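Local coordinates for pmbA-related protein (Thermotoga maritima, PDB 1VL4) that is a putative modulator of DNA gyrase and may be a metallopeptidase of the PmbA/TldD type, at residues A24-K27 / E32-I35; V63-L68 / E89-N94; F76-L81 / E85-E90. All coordinates share one frame; numbering follows the deposited sequence.

Contact 1: residues A24-K27 / E32-I35; sequences ALAK and EVQI
A26 and V33 meet methyl to methyl: CB of A26 sits 3.7 Å from CG1 of V33, with the branching carbon of the valine just behind. This small apolar touch closes a helix-turn-strand unit, in which helix 15-29 turns straight into strand 32-48 and lies against one face of the long antiparallel sheet that the strand enters. V33 turns CG1 to the helix by placing it between its own backbone N and carbonyl carbon (chi1 70°), the crowded position for a methyl. The short alanine lets the backbones come near each other, with CA of A26 and CA of E32 5.7 Å apart, and A26 CB also approaches the carbonyl carbon of E32.

Around this pair the alternation of the strand sorts the side chains. V33 and I35 lie on the helix side, where V33 also touches F23, I65 and V67, and I35 rests on F15, L22 and F23, whereas E32 and Q34 go to the other face and pack on F106.

What sets the strand in place is its pairing on both flanks: E32 and Q34 bond through their backbones to L68 and K66, V33 and I35 to T168 and T166. At the start of the strand, OG1 of T168 is hydrogen-bonded both to OE1 of E32 and to the backbone N of V33.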
# COMPACT_ATOMS: atom_id res chain seq x y z
N ALA A 24 27.04 21.02 -14.67
CA ALA A 24 27.37 22.27 -15.35
C ALA A 24 26.26 23.33 -15.15
O ALA A 24 26.51 24.50 -14.82
CB ALA A 24 27.59 21.98 -16.84
N LEU A 25 25.00 22.90 -15.30
CA LEU A 25 23.86 23.78 -15.02
C LEU A 25 23.88 24.31 -13.61
O LEU A 25 23.61 25.49 -13.40
CB LEU A 25 22.53 23.08 -15.28
CG LEU A 25 22.10 23.04 -16.74
CD1 LEU A 25 21.16 21.89 -16.96
CD2 LEU A 25 21.47 24.36 -17.13
N ALA A 26 24.20 23.46 -12.65
CA ALA A 26 24.25 23.86 -11.23
C ALA A 26 25.22 25.01 -11.01
O ALA A 26 24.87 26.08 -10.43
CB ALA A 26 24.63 22.67 -10.34
N LYS A 27 26.45 24.78 -11.46
CA LYS A 27 27.49 25.80 -11.35
C LYS A 27 27.06 27.10 -12.00
O LYS A 27 27.20 28.16 -11.40
CB LYS A 27 28.78 25.31 -12.01
CG LYS A 27 29.58 24.27 -11.20
CD LYS A 27 30.92 24.06 -11.94
CE LYS A 27 31.48 22.66 -11.78
NZ LYS A 27 32.31 22.31 -12.98
N GLU A 32 23.71 23.91 -5.72
CA GLU A 32 24.29 22.59 -5.71
C GLU A 32 23.23 21.67 -6.33
O GLU A 32 22.05 22.01 -6.33
CB GLU A 32 24.65 22.09 -4.31
CG GLU A 32 25.42 23.07 -3.45
CD GLU A 32 26.81 23.35 -3.99
OE1 GLU A 32 27.29 22.60 -4.87
OE2 GLU A 32 27.42 24.33 -3.52
N VAL A 33 23.67 20.56 -6.89
CA VAL A 33 22.76 19.51 -7.34
C VAL A 33 23.23 18.14 -6.87
O VAL A 33 24.45 17.87 -6.71
CB VAL A 33 22.51 19.54 -8.89
CG1 VAL A 33 23.77 19.12 -9.66
CG2 VAL A 33 21.34 18.71 -9.27
N GLN A 34 22.23 17.31 -6.56
CA GLN A 34 22.42 15.92 -6.19
C GLN A 34 21.52 15.03 -7.03
O GLN A 34 20.35 15.34 -7.24
CB GLN A 34 22.17 15.71 -4.71
CG GLN A 34 22.32 14.29 -4.25
CD GLN A 34 22.35 14.21 -2.72
OE1 GLN A 34 23.38 14.43 -2.08
NE2 GLN A 34 21.19 13.99 -2.13
N ILE A 35 22.10 13.95 -7.52
CA ILE A 35 21.43 13.01 -8.38
C ILE A 35 21.50 11.63 -7.75
O ILE A 35 22.58 11.12 -7.40
CB ILE A 35 22.05 12.96 -9.79
CG1 ILE A 35 22.20 14.34 -10.37
CG2 ILE A 35 21.16 12.07 -10.69
CD1 ILE A 35 23.19 14.38 -11.52

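Contact 2: residues V63-L68 / E89-N94; sequences VEIKVL and EEALSN
V67 splits its two methyls between neighbouring residues of the helix: CG2 lies 3.9 Å from CB of A91, and CG1 is equally far from CD1 of L92. With CG1 anti to the backbone N (chi1 172°) and CG2 beside that N, each branch addresses a different helix residue. V67 is modelled in two conformers, so how its methyls divide is less certain than the place of A91. A91 aims its CB at the strand and settles between V67 and I65, nearer to the backbone than to the side chain of the latter: the methyl is 3.8 Å from I65 O and 4.3 Å from I65 CG2. L92 behaves otherwise. Its CB leaves the helix to one flank; CG lies anti to the backbone N (chi1 -158°), and the turn at chi2 then brings CD1 to the valine, so that the V67 and L92 side chains cross obliquely.

This is helix-on-sheet packing in the N-terminal part of the PmbA/TldD fold: helix 84-93 lies over strand 51-69 of the antiparallel sheet, the two short axes 7.7 Å apart and crossing at -50°. I65 and V67 point to that helical layer, where I65 also meets C87 and V67 meets F88. E64 and K66 stand on the reverse face, K66 NZ making a long salt bridge to E64 OE2 at 3.9 Å. Farther along, N94 ND2 is hydrogen-bonded to T75 O of strand 72-78 and to OD2 of D57 of the second subunit, and S93 packs on V128 of that same subunit.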
# COMPACT_ATOMS: atom_id res chain seq x y z
N VAL A 63 15.35 8.23 -11.42
CA VAL A 63 16.37 9.24 -11.15
C VAL A 63 15.73 10.42 -10.40
O VAL A 63 14.71 10.92 -10.83
CB VAL A 63 17.01 9.71 -12.44
CG1 VAL A 63 18.04 10.72 -12.15
CG2 VAL A 63 17.65 8.55 -13.11
N GLU A 64 16.27 10.77 -9.24
CA GLU A 64 15.87 11.94 -8.49
C GLU A 64 16.92 13.02 -8.68
O GLU A 64 18.11 12.78 -8.42
CB GLU A 64 15.79 11.64 -7.00
CG GLU A 64 15.27 12.85 -6.18
CD GLU A 64 15.39 12.67 -4.66
OE1 GLU A 64 15.96 11.65 -4.19
OE2 GLU A 64 14.91 13.56 -3.94
N ILE A 65 16.47 14.20 -9.06
CA ILE A 65 17.31 15.38 -9.23
C ILE A 65 16.94 16.39 -8.13
O ILE A 65 15.78 16.86 -8.08
CB ILE A 65 17.11 15.99 -10.58
CG1 ILE A 65 17.51 15.02 -11.70
CG2 ILE A 65 17.93 17.31 -10.73
CD1 ILE A 65 16.47 14.80 -12.72
N LYS A 66 17.87 16.68 -7.22
CA LYS A 66 17.59 17.62 -6.15
C LYS A 66 18.58 18.80 -6.19
O LYS A 66 19.81 18.59 -6.19
CB LYS A 66 17.67 16.92 -4.82
CG LYS A 66 17.29 17.75 -3.60
CD LYS A 66 17.33 16.88 -2.36
CE LYS A 66 16.00 16.20 -2.06
NZ LYS A 66 16.03 15.45 -0.76
N VAL A 67 18.04 20.01 -6.22
CA VAL A 67 18.86 21.24 -6.27
C VAL A 67 18.76 21.97 -4.93
O VAL A 67 17.64 22.11 -4.38
CB VAL A 67 18.42 22.14 -7.39
CG1 VAL A 67 19.13 23.48 -7.32
CG2 VAL A 67 18.66 21.46 -8.75
N LEU A 68 19.91 22.45 -4.43
CA LEU A 68 20.05 23.06 -3.08
C LEU A 68 20.50 24.49 -3.26
O LEU A 68 21.48 24.74 -3.92
CB LEU A 68 21.02 22.27 -2.26
CG LEU A 68 21.39 22.77 -0.86
CD1 LEU A 68 20.21 22.70 0.08
CD2 LEU A 68 22.54 21.90 -0.35
N GLU A 89 15.54 22.63 -14.60
CA GLU A 89 14.67 23.79 -14.49
C GLU A 89 13.40 23.46 -13.67
O GLU A 89 12.91 24.30 -12.91
CB GLU A 89 14.31 24.34 -15.88
CG GLU A 89 15.50 24.94 -16.69
CD GLU A 89 16.23 26.14 -16.03
OE1 GLU A 89 15.69 26.77 -15.09
OE2 GLU A 89 17.36 26.45 -16.49
N GLU A 90 12.93 22.24 -13.78
CA GLU A 90 11.78 21.77 -13.00
C GLU A 90 12.13 21.73 -11.52
O GLU A 90 11.39 22.22 -10.67
CB GLU A 90 11.35 20.40 -13.51
CG GLU A 90 10.05 19.89 -12.94
CD GLU A 90 8.79 20.63 -13.41
OE1 GLU A 90 8.83 21.56 -14.24
OE2 GLU A 90 7.74 20.30 -12.87
N ALA A 91 13.30 21.18 -11.19
CA ALA A 91 13.74 21.08 -9.77
C ALA A 91 13.95 22.47 -9.21
O ALA A 91 13.59 22.76 -8.06
CB ALA A 91 15.01 20.28 -9.65
N LEU A 92 14.54 23.35 -10.02
CA LEU A 92 14.82 24.71 -9.59
C LEU A 92 13.49 25.41 -9.27
O LEU A 92 13.32 26.08 -8.22
CB LEU A 92 15.56 25.43 -10.72
CG LEU A 92 16.39 26.65 -10.33
CD1 LEU A 92 17.58 26.24 -9.52
CD2 LEU A 92 16.80 27.46 -11.59
N SER A 93 12.51 25.22 -10.14
CA SER A 93 11.25 25.86 -9.92
C SER A 93 10.59 25.40 -8.61
O SER A 93 9.91 26.17 -7.96
CB SER A 93 10.33 25.74 -11.15
OG SER A 93 9.00 25.98 -10.77
N ASN A 94 10.79 24.17 -8.20
CA ASN A 94 10.26 23.70 -6.94
C ASN A 94 10.95 24.22 -5.68
O ASN A 94 10.52 23.90 -4.56
CB ASN A 94 10.23 22.17 -6.92
CG ASN A 94 9.23 21.59 -7.96
OD1 ASN A 94 8.31 22.26 -8.41
ND2 ASN A 94 9.43 20.33 -8.31

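Contact 3: residues F76-L81 / E85-E90; sequences FRTQVL and EKCFEE
Two different aromatic contacts hold the F76 ring against the helix. The first is a CH-pi contact: CG of E90 lies over one face, 4.0 Å from the ring centroid and 27° off the normal, displaced toward the rim so that its nearest ring atom is F76 CD1. E90 puts CG there by an extended first torsion (chi1 -171°), after which the chain bends and leads the carboxylate on, its plane steeply inclined to the ring. The second is a sulfur-aromatic contact at the edge: SG of C87 lies near the ring plane, 3.8 Å from F76 CE2. One residue thus covers a face while the other, one turn earlier on the helix, meets the rim. T78 CG2, two residues along the strand, comes only loosely near the same sulfur, at 4.3 Å.

Among polar links, OG1 of T78 donates to V80 O at 3.2 Å, meeting a lone pair in the carbonyl plane and tying down the loop that leaves the strand. Q79 bonds through OE1 to the backbone N of F61 of the second subunit, and F76 packs on R41 of that subunit.

The whole is a strand-loop-helix turn: strand 72-78, outermost in the sheet of this chain, is itself part of the dimer interface, R77 bonding through its backbone to the second subunit, and the chain returns as helix 84-93, running back at 147° to it and laid on the sheet's face.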
# COMPACT_ATOMS: atom_id res chain seq x y z
N PHE A 76 12.87 16.95 -8.57
CA PHE A 76 12.09 16.38 -9.71
C PHE A 76 12.54 14.91 -9.88
O PHE A 76 13.73 14.60 -9.74
CB PHE A 76 12.27 17.16 -10.99
CG PHE A 76 11.53 16.59 -12.17
CD1 PHE A 76 10.14 16.38 -12.09
CD2 PHE A 76 12.20 16.17 -13.31
CE1 PHE A 76 9.41 15.84 -13.20
CE2 PHE A 76 11.50 15.63 -14.41
CZ PHE A 76 10.08 15.47 -14.35
N ARG A 77 11.57 14.00 -10.01
CA ARG A 77 11.84 12.57 -10.21
C ARG A 77 11.42 12.20 -11.62
O ARG A 77 10.37 12.65 -12.14
CB ARG A 77 11.13 11.70 -9.16
CG ARG A 77 11.55 12.04 -7.71
CD ARG A 77 11.29 10.91 -6.71
N THR A 78 12.26 11.41 -12.27
CA THR A 78 12.05 11.02 -13.68
C THR A 78 12.47 9.54 -13.79
O THR A 78 13.28 9.06 -13.00
CB THR A 78 12.79 11.94 -14.65
OG1 THR A 78 12.39 11.63 -15.99
CG2 THR A 78 14.31 11.83 -14.53
N GLN A 79 11.78 8.80 -14.66
CA GLN A 79 12.13 7.43 -15.00
C GLN A 79 12.73 7.45 -16.43
O GLN A 79 12.84 6.42 -17.03
CB GLN A 79 10.91 6.48 -14.92
CG GLN A 79 10.65 6.03 -13.52
CD GLN A 79 9.36 5.29 -13.33
OE1 GLN A 79 8.62 5.00 -14.28
NE2 GLN A 79 9.06 4.97 -12.06
N VAL A 80 13.12 8.61 -16.94
CA VAL A 80 13.72 8.74 -18.27
C VAL A 80 14.96 9.64 -18.23
O VAL A 80 14.90 10.78 -17.76
CB VAL A 80 12.73 9.36 -19.31
CG1 VAL A 80 13.39 9.47 -20.68
CG2 VAL A 80 11.42 8.55 -19.43
N LEU A 81 16.08 9.15 -18.76
CA LEU A 81 17.32 9.92 -18.76
C LEU A 81 17.34 10.82 -19.92
O LEU A 81 18.17 10.67 -20.81
CB LEU A 81 18.58 9.02 -18.84
CG LEU A 81 19.24 8.49 -17.58
CD1 LEU A 81 20.71 8.17 -17.84
CD2 LEU A 81 19.13 9.48 -16.44
N GLU A 85 18.27 19.70 -18.95
CA GLU A 85 18.02 21.09 -18.65
C GLU A 85 16.56 21.31 -18.23
O GLU A 85 16.30 22.08 -17.31
CB GLU A 85 18.41 22.04 -19.76
CG GLU A 85 18.02 23.48 -19.40
CD GLU A 85 18.63 24.52 -20.31
OE1 GLU A 85 18.16 24.65 -21.47
OE2 GLU A 85 19.54 25.23 -19.84
N LYS A 86 15.62 20.62 -18.87
CA LYS A 86 14.22 20.64 -18.43
C LYS A 86 14.06 20.07 -17.04
O LYS A 86 13.38 20.67 -16.20
CB LYS A 86 13.30 19.91 -19.44
CG LYS A 86 13.26 20.66 -20.74
CD LYS A 86 12.43 20.02 -21.86
CE LYS A 86 12.56 20.87 -23.14
NZ LYS A 86 11.29 21.02 -23.88
N CYS A 87 14.68 18.93 -16.78
CA CYS A 87 14.72 18.35 -15.43
C CYS A 87 15.27 19.31 -14.35
O CYS A 87 14.68 19.45 -13.27
CB CYS A 87 15.58 17.13 -15.43
SG CYS A 87 14.82 15.74 -16.28
N PHE A 88 16.40 19.95 -14.66
CA PHE A 88 17.00 20.89 -13.77
C PHE A 88 16.08 22.08 -13.53
O PHE A 88 15.85 22.47 -12.39
CB PHE A 88 18.38 21.31 -14.32
CG PHE A 88 19.03 22.42 -13.55
CD1 PHE A 88 18.77 23.74 -13.88
CD2 PHE A 88 19.90 22.14 -12.48
CE1 PHE A 88 19.36 24.80 -13.19
CE2 PHE A 88 20.49 23.19 -11.78
CZ PHE A 88 20.21 24.53 -12.15
N GLU A 89 15.54 22.63 -14.60
CA GLU A 89 14.67 23.79 -14.49
C GLU A 89 13.40 23.46 -13.67
O GLU A 89 12.91 24.30 -12.91
CB GLU A 89 14.31 24.34 -15.88
CG GLU A 89 15.50 24.94 -16.69
CD GLU A 89 16.23 26.14 -16.03
OE1 GLU A 89 15.69 26.77 -15.09
OE2 GLU A 89 17.36 26.45 -16.49
N GLU A 90 12.93 22.24 -13.78
CA GLU A 90 11.78 21.77 -13.00
C GLU A 90 12.13 21.73 -11.52
O GLU A 90 11.39 22.22 -10.67
CB GLU A 90 11.35 20.40 -13.51
CG GLU A 90 10.05 19.89 -12.94
CD GLU A 90 8.79 20.63 -13.41
OE1 GLU A 90 8.83 21.56 -14.24
OE2 GLU A 90 7.74 20.30 -12.87

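How the contacts relate
All three contacts build one end of the same antiparallel sheet and the two helices laid side by side on it. Contacts 2 and 3 share helix 84-93 and have centres about 7 Å apart; their strands are bonded neighbours, I65 N standing 2.8 Å from F76 O. Contact 1 lies about 9 Å from contact 2, centre to centre, and joins it through the next strand pair, with Q34 N 2.8 Å from K66 O. To contact 3 it is linked between helices, where F88 touches the backbone of L25 and A26. Contacts 2 and 3 also reach the second subunit, whereas contact 1 does not.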